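PDB 4GRX: aminotransferase from Paracoccus denitrificans, which probably transfers amino groups between amines or amino acids and keto acids or aldehydes, using pyridoxal phosphate as a class III omega-aminotransferase. Local coordinates for residues Y125-S130 / H331-S336; L156-A161 / P236-G241; T166-S171 / L183-F188; G242-A247 / E383-G388. All coordinates share one frame; numbering follows the deposited sequence.

Contact 1: residues Y125-S130 / H331-S336; sequences YTNSGS and HGFTAS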
loop_
_atom_site.group_PDB
_atom_site.type_symbol
_atom_site.label_atom_id
_atom_site.label_comp_id
_atom_site.label_asym_id
_atom_site.label_seq_id
_atom_site.Cartn_x
_atom_site.Cartn_y
_atom_site.Cartn_z
ATOM N N TYR A 125 10.695 3.460 1.761
ATOM C CA TYR A 125 9.957 2.595 0.822
ATOM C C TYR A 125 8.492 2.323 1.186
ATOM O O TYR A 125 8.111 2.327 2.359
ATOM C CB TYR A 125 10.708 1.281 0.574
ATOM C CG TYR A 125 12.041 1.459 -0.129
ATOM C CD1 TYR A 125 12.104 1.657 -1.505
ATOM C CD2 TYR A 125 13.238 1.423 0.585
ATOM C CE1 TYR A 125 13.316 1.828 -2.151
ATOM C CE2 TYR A 125 14.453 1.597 -0.051
ATOM C CZ TYR A 125 14.489 1.797 -1.421
ATOM O OH TYR A 125 15.695 1.960 -2.064
ATOM N N THR A 126 7.687 2.085 0.150
ATOM C CA THR A 126 6.290 1.703 0.304
ATOM C C THR A 126 5.966 0.619 -0.705
ATOM O O THR A 126 6.840 0.185 -1.475
ATOM C CB THR A 126 5.347 2.881 0.023
ATOM O OG1 THR A 126 5.534 3.326 -1.320
ATOM C CG2 THR A 126 5.622 4.026 0.955
ATOM N N ASN A 127 4.705 0.198 -0.737
ATOM C CA ASN A 127 4.278 -0.756 -1.759
ATOM C C ASN A 127 3.665 -0.077 -2.968
ATOM O O ASN A 127 3.896 -0.501 -4.097
ATOM C CB ASN A 127 3.324 -1.797 -1.177
ATOM C CG ASN A 127 3.956 -2.588 -0.047
ATOM O OD1 ASN A 127 4.989 -3.235 -0.230
ATOM N ND2 ASN A 127 3.350 -2.529 1.132
ATOM N N SER A 128 2.915 0.996 -2.739
ATOM C CA SER A 128 2.206 1.685 -3.811
ATOM C C SER A 128 2.551 3.159 -3.846
ATOM O O SER A 128 3.114 3.694 -2.898
ATOM C CB SER A 128 0.711 1.523 -3.605
ATOM O OG SER A 128 0.303 2.167 -2.410
ATOM N N GLY A 129 2.203 3.827 -4.939
ATOM C CA GLY A 129 2.382 5.276 -5.029
ATOM C C GLY A 129 1.488 6.003 -4.043
ATOM O O GLY A 129 1.903 7.024 -3.458
ATOM N N SER A 130 0.271 5.482 -3.851
ATOM C CA SER A 130 -0.690 6.015 -2.865
ATOM C C SER A 130 -0.112 6.049 -1.449
ATOM O O SER A 130 -0.157 7.075 -0.791
ATOM C CB SER A 130 -1.995 5.205 -2.867
ATOM O OG SER A 130 -2.783 5.453 -4.019
ATOM N N HIS A 331 6.918 4.588 11.607
ATOM C CA HIS A 331 6.194 4.460 10.371
ATOM C C HIS A 331 6.856 3.427 9.501
ATOM O O HIS A 331 8.075 3.254 9.562
ATOM C CB HIS A 331 6.161 5.813 9.681
ATOM C CG HIS A 331 5.366 5.825 8.403
ATOM N ND1 HIS A 331 4.047 6.078 8.377
ATOM C CD2 HIS A 331 5.746 5.580 7.088
ATOM C CE1 HIS A 331 3.600 6.007 7.109
ATOM N NE2 HIS A 331 4.641 5.703 6.319
ATOM N N GLY A 332 6.061 2.719 8.692
ATOM C CA GLY A 332 6.571 1.671 7.797
ATOM C C GLY A 332 5.598 0.534 7.491
ATOM O O GLY A 332 4.757 0.177 8.322
ATOM N N PHE A 333 5.741 -0.041 6.293
ATOM C CA PHE A 333 4.875 -1.123 5.789
ATOM C C PHE A 333 5.613 -2.472 5.795
ATOM O O PHE A 333 6.815 -2.523 5.521
ATOM C CB PHE A 333 4.380 -0.794 4.366
ATOM C CG PHE A 333 3.816 0.601 4.218
ATOM C CD1 PHE A 333 2.466 0.856 4.476
ATOM C CD2 PHE A 333 4.629 1.665 3.831
ATOM C CE1 PHE A 333 1.938 2.144 4.349
ATOM C CE2 PHE A 333 4.109 2.949 3.706
ATOM C CZ PHE A 333 2.762 3.192 3.963
ATOM N N THR A 334 4.885 -3.553 6.093
ATOM C CA THR A 334 5.444 -4.919 6.215
ATOM C C THR A 334 6.424 -5.288 5.097
ATOM O O THR A 334 7.536 -5.757 5.366
ATOM C CB THR A 334 4.324 -5.990 6.279
ATOM O OG1 THR A 334 3.497 -5.754 7.423
ATOM C CG2 THR A 334 4.897 -7.399 6.378
ATOM N N ALA A 335 6.002 -5.066 3.852
ATOM C CA ALA A 335 6.780 -5.464 2.678
ATOM C C ALA A 335 7.677 -4.348 2.112
ATOM O O ALA A 335 8.333 -4.542 1.082
ATOM C CB ALA A 335 5.856 -6.013 1.600
ATOM N N SER A 336 7.721 -3.195 2.781
ATOM C CA SER A 336 8.536 -2.078 2.291
ATOM C C SER A 336 10.050 -2.364 2.425
ATOM O O SER A 336 10.528 -2.811 3.488
ATOM C CB SER A 336 8.102 -0.738 2.923
ATOM O OG SER A 336 8.603 -0.540 4.237
#
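The first torsions of F333 and T126 bring ring and methyl together: F333 CG lies anti to its carbonyl carbon (chi1 -49°), which brings the ring across to the 125-130 segment, and T126 sets its methyl CG2 beside its own backbone N, next to that ring. In this fold type I aminotransferase, Y125 and T126 end strand 122-126 and S128 is the N-cap of helix 129-146, whose first residues give G129 N and S130 OG to the phosphate of the modified lysine at position 297. T126 and F333 run side by side, T126 CG2 lying 3.3 Å from F333 CE2. The second branch of T126 turns back, OG1 donating to S128 O at 2.9 Å. Threonine suits this place because it offers a methyl to the ring and a hydroxyl to the S128 carbonyl in the loop before the helix. An alanine here would probably leave S128 O without that hydroxyl and open a gap beside the F333 ring. N127 slides past F333 in the opposite direction, its OD1 resting 3.4 Å from A335 CB. In the type I turn from F333 to S336, F333 O accepts from both S336 N and S336 OG, the hydroxyl lying on a lone pair at 3.0 Å. S336 CB packs against the Y125 carbonyl, whose O sits at the ring edge, in its plane, 3.8 Å from F333 CD2.

Contact 2: residues L156-A161 / P236-G241; sequences LTRWNA and PVMGAG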
loop_
_atom_site.group_PDB
_atom_site.type_symbol
_atom_site.label_atom_id
_atom_site.label_comp_id
_atom_site.label_asym_id
_atom_site.label_seq_id
_atom_site.Cartn_x
_atom_site.Cartn_y
_atom_site.Cartn_z
ATOM N N LEU A 156 -1.470 21.419 -0.395
ATOM C CA LEU A 156 -1.884 22.014 -1.675
ATOM C C LEU A 156 -1.649 21.070 -2.840
ATOM O O LEU A 156 -0.541 20.568 -3.018
ATOM C CB LEU A 156 -1.138 23.325 -1.926
ATOM C CG LEU A 156 -1.000 24.315 -0.764
ATOM C CD1 LEU A 156 -0.168 25.524 -1.168
ATOM C CD2 LEU A 156 -2.366 24.779 -0.271
ATOM N N THR A 157 -2.708 20.823 -3.615
ATOM C CA THR A 157 -2.624 20.084 -4.895
ATOM C C THR A 157 -3.429 20.807 -5.970
ATOM O O THR A 157 -3.906 21.920 -5.737
ATOM C CB THR A 157 -3.049 18.603 -4.774
ATOM O OG1 THR A 157 -4.342 18.489 -4.171
ATOM C CG2 THR A 157 -2.044 17.815 -3.936
ATOM N N ARG A 158 -3.584 20.201 -7.147
ATOM C CA ARG A 158 -4.370 20.841 -8.218
ATOM C C ARG A 158 -5.607 20.047 -8.596
ATOM O O ARG A 158 -5.605 18.818 -8.543
ATOM C CB ARG A 158 -3.552 21.055 -9.500
ATOM C CG ARG A 158 -2.552 22.196 -9.506
ATOM C CD ARG A 158 -1.208 21.751 -8.971
ATOM N NE ARG A 158 -0.752 20.494 -9.562
ATOM C CZ ARG A 158 -0.076 20.399 -10.708
ATOM N NH1 ARG A 158 0.213 21.484 -11.419
ATOM N NH2 ARG A 158 0.312 19.210 -11.150
ATOM N N TRP A 159 -6.644 20.763 -9.021
ATOM C CA TRP A 159 -7.773 20.133 -9.646
ATOM C C TRP A 159 -7.271 19.274 -10.787
ATOM O O TRP A 159 -6.271 19.600 -11.425
ATOM C CB TRP A 159 -8.814 21.166 -10.087
ATOM C CG TRP A 159 -10.139 20.503 -10.386
ATOM C CD1 TRP A 159 -10.793 20.422 -11.617
ATOM C CD2 TRP A 159 -10.973 19.717 -9.462
ATOM N NE1 TRP A 159 -11.947 19.701 -11.504
ATOM C CE2 TRP A 159 -12.118 19.245 -10.246
ATOM C CE3 TRP A 159 -10.897 19.384 -8.115
ATOM C CZ2 TRP A 159 -13.122 18.467 -9.691
ATOM C CZ3 TRP A 159 -11.917 18.603 -7.563
ATOM C CH2 TRP A 159 -13.007 18.163 -8.333
ATOM N N ASN A 160 -7.927 18.136 -11.008
ATOM C CA ASN A 160 -7.473 17.105 -11.951
ATOM C C ASN A 160 -6.218 16.349 -11.506
ATOM O O ASN A 160 -5.783 15.437 -12.206
ATOM C CB ASN A 160 -7.290 17.658 -13.371
ATOM C CG ASN A 160 -8.592 18.145 -13.997
ATOM O OD1 ASN A 160 -9.659 17.560 -13.802
ATOM N ND2 ASN A 160 -8.502 19.217 -14.780
ATOM N N ALA A 161 -5.620 16.697 -10.368
ATOM C CA ALA A 161 -4.454 15.937 -9.896
ATOM C C ALA A 161 -4.856 14.507 -9.537
ATOM O O ALA A 161 -6.009 14.234 -9.151
ATOM C CB ALA A 161 -3.813 16.606 -8.698
ATOM N N PRO A 236 4.534 16.520 -12.660
ATOM C CA PRO A 236 5.035 17.447 -13.691
ATOM C C PRO A 236 4.069 17.536 -14.883
ATOM O O PRO A 236 3.716 18.645 -15.315
ATOM C CB PRO A 236 6.395 16.850 -14.086
ATOM C CG PRO A 236 6.813 16.061 -12.887
ATOM C CD PRO A 236 5.540 15.513 -12.284
ATOM N N VAL A 237 3.646 16.375 -15.381
ATOM C CA VAL A 237 2.589 16.262 -16.372
ATOM C C VAL A 237 1.508 15.432 -15.693
ATOM O O VAL A 237 1.815 14.372 -15.141
ATOM C CB VAL A 237 3.049 15.483 -17.618
ATOM C CG1 VAL A 237 1.942 15.441 -18.663
ATOM C CG2 VAL A 237 4.298 16.084 -18.216
ATOM N N MET A 238 0.260 15.903 -15.722
ATOM C CA MET A 238 -0.839 15.188 -15.069
ATOM C C MET A 238 -1.216 13.906 -15.822
ATOM O O MET A 238 -1.544 13.941 -17.002
ATOM C CB MET A 238 -2.045 16.110 -14.894
ATOM C CG MET A 238 -1.825 17.232 -13.891
ATOM S SD MET A 238 -3.335 18.186 -13.647
ATOM C CE MET A 238 -2.967 19.071 -12.139
ATOM N N GLY A 239 -1.151 12.770 -15.136
ATOM C CA GLY A 239 -1.368 11.468 -15.764
ATOM C C GLY A 239 -2.829 11.067 -15.834
ATOM O O GLY A 239 -3.491 11.265 -16.866
ATOM N N ALA A 240 -3.331 10.497 -14.737
ATOM C CA ALA A 240 -4.691 9.957 -14.673
ATOM C C ALA A 240 -5.763 11.037 -14.773
ATOM O O ALA A 240 -6.920 10.739 -15.061
ATOM C CB ALA A 240 -4.886 9.128 -13.422
ATOM N N GLY A 241 -5.376 12.295 -14.561
ATOM C CA GLY A 241 -6.256 13.424 -14.853
ATOM C C GLY A 241 -6.445 13.673 -16.343
ATOM O O GLY A 241 -7.118 14.629 -16.725
HETATM O O HOH W 1 1.596 20.203 -14.075
HETATM O O HOH W 2 -3.595 13.911 -12.710
#
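N160 and G241 have the closest CA atoms across the contact, 4.8 Å apart. R158 to A161 form a type II turn that starts on the last residue of strand 154-158, in the central sheet of this fold type I enzyme, and the facing loop, 236-241, follows the parallel neighbour strand 229-234. N160 has the positive phi (70°) of the turn's third position, which asparagine tolerates well. Its carbonyl points at G241, where CA makes a CA-H...O contact of 3.4 Å with N160 O; a CB at G241 would run into that oxygen, so glycine fits. A water donates to N160 O and accepts a weak bond from G241 N.

M238 reaches across to the 156-161 segment, its chain extended beyond CG. The R158 chain, bent at chi2 and chi3, lays one guanidinium face against M238 CE, and R158 CB is 3.4 Å from the same methyl. An alanine in place of R158 would probably leave M238 CE with a gap beside it and Y250 OH without its arginine partner. The polar end of R158 is held by that hydroxyl through NH1, and a second water, which accepts from NH1, donates to P236 O at 2.9 Å.

Contact 3: residues T166-S171 / L183-F188; sequences TAVSAS and LPLPGF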
loop_
_atom_site.group_PDB
_atom_site.type_symbol
_atom_site.label_atom_id
_atom_site.label_comp_id
_atom_site.label_asym_id
_atom_site.label_seq_id
_atom_site.Cartn_x
_atom_site.Cartn_y
_atom_site.Cartn_z
ATOM N N THR A 166 -5.715 6.165 -0.963
ATOM C CA THR A 166 -5.944 6.155 0.496
ATOM C C THR A 166 -6.751 7.415 0.871
ATOM O O THR A 166 -6.813 8.374 0.073
ATOM C CB THR A 166 -4.647 6.132 1.335
ATOM O OG1 THR A 166 -4.011 7.418 1.264
ATOM C CG2 THR A 166 -3.683 5.021 0.891
ATOM N N ALA A 167 -7.352 7.435 2.066
ATOM C CA ALA A 167 -8.143 8.614 2.461
ATOM C C ALA A 167 -7.387 9.917 2.163
ATOM O O ALA A 167 -7.972 10.884 1.630
ATOM C CB ALA A 167 -8.558 8.556 3.932
ATOM N N VAL A 168 -6.098 9.942 2.507
ATOM C CA VAL A 168 -5.291 11.156 2.349
ATOM C C VAL A 168 -4.932 11.436 0.874
ATOM O O VAL A 168 -5.202 12.526 0.386
ATOM C CB VAL A 168 -4.034 11.131 3.246
ATOM C CG1 VAL A 168 -3.060 12.235 2.883
ATOM C CG2 VAL A 168 -4.450 11.262 4.693
ATOM N N SER A 169 -4.352 10.453 0.183
ATOM C CA SER A 169 -4.018 10.583 -1.242
ATOM C C SER A 169 -5.243 10.825 -2.131
ATOM O O SER A 169 -5.144 11.468 -3.175
ATOM C CB SER A 169 -3.154 9.407 -1.740
ATOM O OG SER A 169 -3.676 8.140 -1.367
ATOM N N ALA A 170 -6.404 10.330 -1.709
ATOM C CA ALA A 170 -7.650 10.639 -2.404
ATOM C C ALA A 170 -8.098 12.087 -2.133
ATOM O O ALA A 170 -8.703 12.729 -3.005
ATOM C CB ALA A 170 -8.733 9.637 -2.042
ATOM N N SER A 171 -7.802 12.601 -0.934
ATOM C CA SER A 171 -8.100 14.000 -0.613
ATOM C C SER A 171 -7.176 14.886 -1.431
ATOM O O SER A 171 -7.503 16.035 -1.753
ATOM C CB SER A 171 -7.895 14.277 0.868
ATOM O OG SER A 171 -8.782 13.515 1.656
ATOM N N LEU A 183 -15.023 12.665 0.767
ATOM C CA LEU A 183 -13.730 13.343 0.710
ATOM C C LEU A 183 -13.816 14.534 -0.246
ATOM O O LEU A 183 -14.846 14.691 -0.935
ATOM C CB LEU A 183 -12.634 12.378 0.269
ATOM C CG LEU A 183 -12.422 11.138 1.136
ATOM C CD1 LEU A 183 -11.331 10.289 0.507
ATOM C CD2 LEU A 183 -12.077 11.468 2.578
ATOM N N PRO A 184 -12.769 15.394 -0.288
ATOM C CA PRO A 184 -11.536 15.432 0.519
ATOM C C PRO A 184 -11.810 15.655 2.013
ATOM O O PRO A 184 -12.835 16.264 2.355
ATOM C CB PRO A 184 -10.821 16.683 -0.026
ATOM C CG PRO A 184 -11.925 17.565 -0.559
ATOM C CD PRO A 184 -12.871 16.572 -1.180
ATOM N N LEU A 185 -10.899 15.197 2.882
ATOM C CA LEU A 185 -10.892 15.536 4.320
ATOM C C LEU A 185 -10.521 17.017 4.559
ATOM O O LEU A 185 -9.900 17.624 3.695
ATOM C CB LEU A 185 -9.852 14.690 5.045
ATOM C CG LEU A 185 -9.954 13.176 5.109
ATOM C CD1 LEU A 185 -8.628 12.608 5.584
ATOM C CD2 LEU A 185 -11.100 12.752 6.014
ATOM N N PRO A 186 -10.841 17.589 5.753
ATOM C CA PRO A 186 -10.343 18.954 5.991
ATOM C C PRO A 186 -8.831 19.031 5.731
ATOM O O PRO A 186 -8.095 18.060 5.992
ATOM C CB PRO A 186 -10.620 19.178 7.489
ATOM C CG PRO A 186 -11.699 18.206 7.839
ATOM C CD PRO A 186 -11.456 17.009 6.968
ATOM N N GLY A 187 -8.374 20.152 5.193
ATOM C CA GLY A 187 -6.944 20.411 5.089
ATOM C C GLY A 187 -6.328 20.164 3.725
ATOM O O GLY A 187 -5.100 20.229 3.573
ATOM N N PHE A 188 -7.164 19.866 2.735
ATOM C CA PHE A 188 -6.677 19.592 1.389
ATOM C C PHE A 188 -7.333 20.575 0.444
ATOM O O PHE A 188 -8.558 20.624 0.345
ATOM C CB PHE A 188 -6.956 18.129 1.008
ATOM C CG PHE A 188 -6.200 17.155 1.855
ATOM C CD1 PHE A 188 -4.996 16.621 1.417
ATOM C CD2 PHE A 188 -6.657 16.814 3.128
ATOM C CE1 PHE A 188 -4.258 15.753 2.228
ATOM C CE2 PHE A 188 -5.931 15.936 3.940
ATOM C CZ PHE A 188 -4.725 15.408 3.487
#
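S171 and F188 meet at the apolar centre of this contact. S171 CB sits over one face of the F188 ring in a CH-pi contact, 3.6 Å from the centroid and 18° off the ring normal. V168 crosses the ring at about a right angle; with CG1 anti to its backbone N (chi1 168°), that methyl reaches F188 CZ at 3.6 Å. L183 and L185 continue the apolar surface along the helix. L183 CD1 packs 3.7 Å from A170 CB, and L185 CD1 lies more loosely near A167 CB and V168 CG2. The small alanines let the leucine methyls approach the helix.

Helix 167-172 belongs to a beta-alpha-beta crossover: it follows strand 154-158 and leads through the 183-188 loop into strand 188-191, the parallel neighbour at the end of the central sheet. A cis peptide precedes P184, whose CB lies beside S171, and a type II turn from L185 to F188 brings the chain to the strand, with G187 at a positive phi that suits glycine.

Toward the polar side, the S171 hydroxyl joins helix and loop. OG donates to A167 O at 2.8 Å and accepts the nearly straight bond from L185 N at 3.0 Å (173°), so the small serine serves both ring and loop. S171 N also donates to A167 O, from the opposite face of the carbonyl plane. At the start of the helix T166 is the N-cap, its OG1 accepting from S169 N at 3.2 Å. A167 N is hydrogen-bonded to OD1 of D134 of the second subunit, setting the helix start against the dimer interface.

Contact 4: residues G242-A247 / E383-G388; sequences GVIPPA and EYRGIG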
loop_
_atom_site.group_PDB
_atom_site.type_symbol
_atom_site.label_atom_id
_atom_site.label_comp_id
_atom_site.label_asym_id
_atom_site.label_seq_id
_atom_site.Cartn_x
_atom_site.Cartn_y
_atom_site.Cartn_z
ATOM N N GLY A 242 -5.837 12.828 -17.180
ATOM C CA GLY A 242 -6.040 12.850 -18.631
ATOM C C GLY A 242 -4.928 13.430 -19.488
ATOM O O GLY A 242 -5.198 13.965 -20.560
ATOM N N VAL A 243 -3.682 13.302 -19.030
ATOM C CA VAL A 243 -2.477 13.752 -19.747
ATOM C C VAL A 243 -2.459 15.255 -19.982
ATOM O O VAL A 243 -2.717 15.720 -21.097
ATOM C CB VAL A 243 -2.269 13.041 -21.097
ATOM C CG1 VAL A 243 -0.904 13.389 -21.652
ATOM C CG2 VAL A 243 -2.414 11.538 -20.947
ATOM N N ILE A 244 -2.135 16.011 -18.942
ATOM C CA ILE A 244 -2.184 17.465 -19.025
ATOM C C ILE A 244 -0.804 18.047 -18.767
ATOM O O ILE A 244 -0.374 18.113 -17.604
ATOM C CB ILE A 244 -3.211 18.063 -18.026
ATOM C CG1 ILE A 244 -4.617 17.487 -18.279
ATOM C CG2 ILE A 244 -3.213 19.585 -18.106
ATOM C CD1 ILE A 244 -5.592 17.703 -17.137
ATOM N N PRO A 245 -0.086 18.436 -19.849
ATOM C CA PRO A 245 1.202 19.135 -19.719
ATOM C C PRO A 245 0.957 20.512 -19.154
ATOM O O PRO A 245 -0.025 21.146 -19.526
ATOM C CB PRO A 245 1.691 19.259 -21.169
ATOM C CG PRO A 245 0.959 18.198 -21.905
ATOM C CD PRO A 245 -0.392 18.133 -21.261
ATOM N N PRO A 246 1.839 20.990 -18.274
ATOM C CA PRO A 246 1.603 22.306 -17.675
ATOM C C PRO A 246 1.748 23.420 -18.701
ATOM O O PRO A 246 2.513 23.286 -19.654
ATOM C CB PRO A 246 2.703 22.420 -16.630
ATOM C CG PRO A 246 3.796 21.549 -17.146
ATOM C CD PRO A 246 3.145 20.429 -17.905
ATOM N N ALA A 247 1.010 24.508 -18.502
ATOM C CA ALA A 247 1.204 25.729 -19.279
ATOM C C ALA A 247 2.653 26.198 -19.162
ATOM O O ALA A 247 3.276 26.024 -18.113
ATOM C CB ALA A 247 0.255 26.809 -18.788
ATOM N N GLU A 383 -8.722 18.942 -29.187
ATOM C CA GLU A 383 -7.276 19.170 -29.171
ATOM C C GLU A 383 -6.543 17.851 -28.964
ATOM O O GLU A 383 -7.135 16.851 -28.530
ATOM C CB GLU A 383 -6.881 20.148 -28.053
ATOM C CG GLU A 383 -6.846 19.538 -26.650
ATOM C CD GLU A 383 -6.120 20.387 -25.622
ATOM O OE1 GLU A 383 -5.442 21.369 -25.989
ATOM O OE2 GLU A 383 -6.231 20.080 -24.423
ATOM N N TYR A 384 -5.255 17.852 -29.281
ATOM C CA TYR A 384 -4.362 16.783 -28.850
ATOM C C TYR A 384 -3.316 17.446 -27.960
ATOM O O TYR A 384 -3.118 18.655 -28.047
ATOM C CB TYR A 384 -3.707 16.068 -30.044
ATOM C CG TYR A 384 -2.630 16.883 -30.707
ATOM C CD1 TYR A 384 -2.940 17.765 -31.758
ATOM C CD2 TYR A 384 -1.300 16.802 -30.271
ATOM C CE1 TYR A 384 -1.954 18.527 -32.363
ATOM C CE2 TYR A 384 -0.308 17.566 -30.869
ATOM C CZ TYR A 384 -0.641 18.419 -31.915
ATOM O OH TYR A 384 0.344 19.166 -32.504
ATOM N N ARG A 385 -2.663 16.654 -27.110
ATOM C CA ARG A 385 -1.712 17.168 -26.125
ATOM C C ARG A 385 -0.892 16.034 -25.515
ATOM O O ARG A 385 -1.299 14.867 -25.524
ATOM C CB ARG A 385 -2.436 17.931 -25.004
ATOM C CG ARG A 385 -3.516 17.114 -24.315
ATOM C CD ARG A 385 -4.104 17.781 -23.077
ATOM N NE ARG A 385 -4.930 16.784 -22.399
ATOM C CZ ARG A 385 -6.250 16.666 -22.532
ATOM N NH1 ARG A 385 -6.945 17.512 -23.278
ATOM N NH2 ARG A 385 -6.880 15.691 -21.905
ATOM N N GLY A 386 0.265 16.399 -24.979
ATOM C CA GLY A 386 1.128 15.460 -24.295
ATOM C C GLY A 386 2.574 15.693 -24.656
ATOM O O GLY A 386 2.951 16.774 -25.117
ATOM N N ILE A 387 3.376 14.652 -24.469
ATOM C CA ILE A 387 4.817 14.733 -24.657
ATOM C C ILE A 387 5.402 13.316 -24.583
ATOM O O ILE A 387 4.796 12.423 -23.969
ATOM C CB ILE A 387 5.433 15.686 -23.604
ATOM C CG1 ILE A 387 6.874 16.066 -23.970
ATOM C CG2 ILE A 387 5.271 15.119 -22.183
ATOM C CD1 ILE A 387 7.379 17.303 -23.256
ATOM N N GLY A 388 6.563 13.104 -25.210
ATOM C CA GLY A 388 7.230 11.806 -25.182
ATOM C C GLY A 388 6.277 10.686 -25.540
ATOM O O GLY A 388 5.681 10.699 -26.611
#
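R385 reaches over to the backbone of G242 and V243 and grips two successive carbonyls with the edge of its guanidinium. NH2 donates to G242 O at 2.8 Å in a nearly straight bond (169°), and NE donates to V243 O at 2.8 Å with a more bent one. NE makes a further, weak bond to G242 O. Both oxygens lie close to the guanidinium plane, although NE stands well above the plane of the V243 carbonyl, 42° out of it. Arginine suits the place because its chain, extended from CG to NE, is long enough to present two N-H groups at once to two successive main-chain carbonyls.

Beside this grip, P245 CG packs 3.6 Å from G386 N, and the proline ring crosses the arginine chain at about a right angle. V243 CG1 lies 3.9 Å from G386 CA; a CB on G386 would be tight against V243 CG1, and the backbone angles of G386 also call for glycine.

The contact joins a loop after strand 229-234 of the central sheet to edge strand 381-387 of a three-stranded antiparallel sheet. In the loop, V243 and I244 both face M238 in a G1 beta bulge, which probably helps turn the V243 carbonyl toward R385, and G242 takes a positive phi that suits glycine.

Further out, charged partners probably help hold the rotation of the guanidinium. R385 NH1 forms a salt bridge with E383 OE2 at 2.9 Å, meeting the carboxylate on its anti side, and a second with E394 on the neighbouring strand. E383 OE2 also accepts from H195 NE2.

Starting from the N terminus, strand 122-126 and the head of helix 129-146 open contact 1, which closes only at 331-336. Inside that long loop lies contact 2, joining the end of strand 154-158 to the loop after its parallel neighbour 229-234, and inside contact 2 lies contact 3, a short closure between helix 167-172 and the approach to strand 188-191. Contact 4 opens directly after contact 2, within the loop of contact 1, but closes beyond it at 383-388, so contacts 1 and 4 cross. Contacts 2 and 4 touch where M238 O meets I244 N; contacts 1 and 3 touch through S130 and S169, and both reach the second subunit. Contact 4 brings in the three-stranded antiparallel sheet.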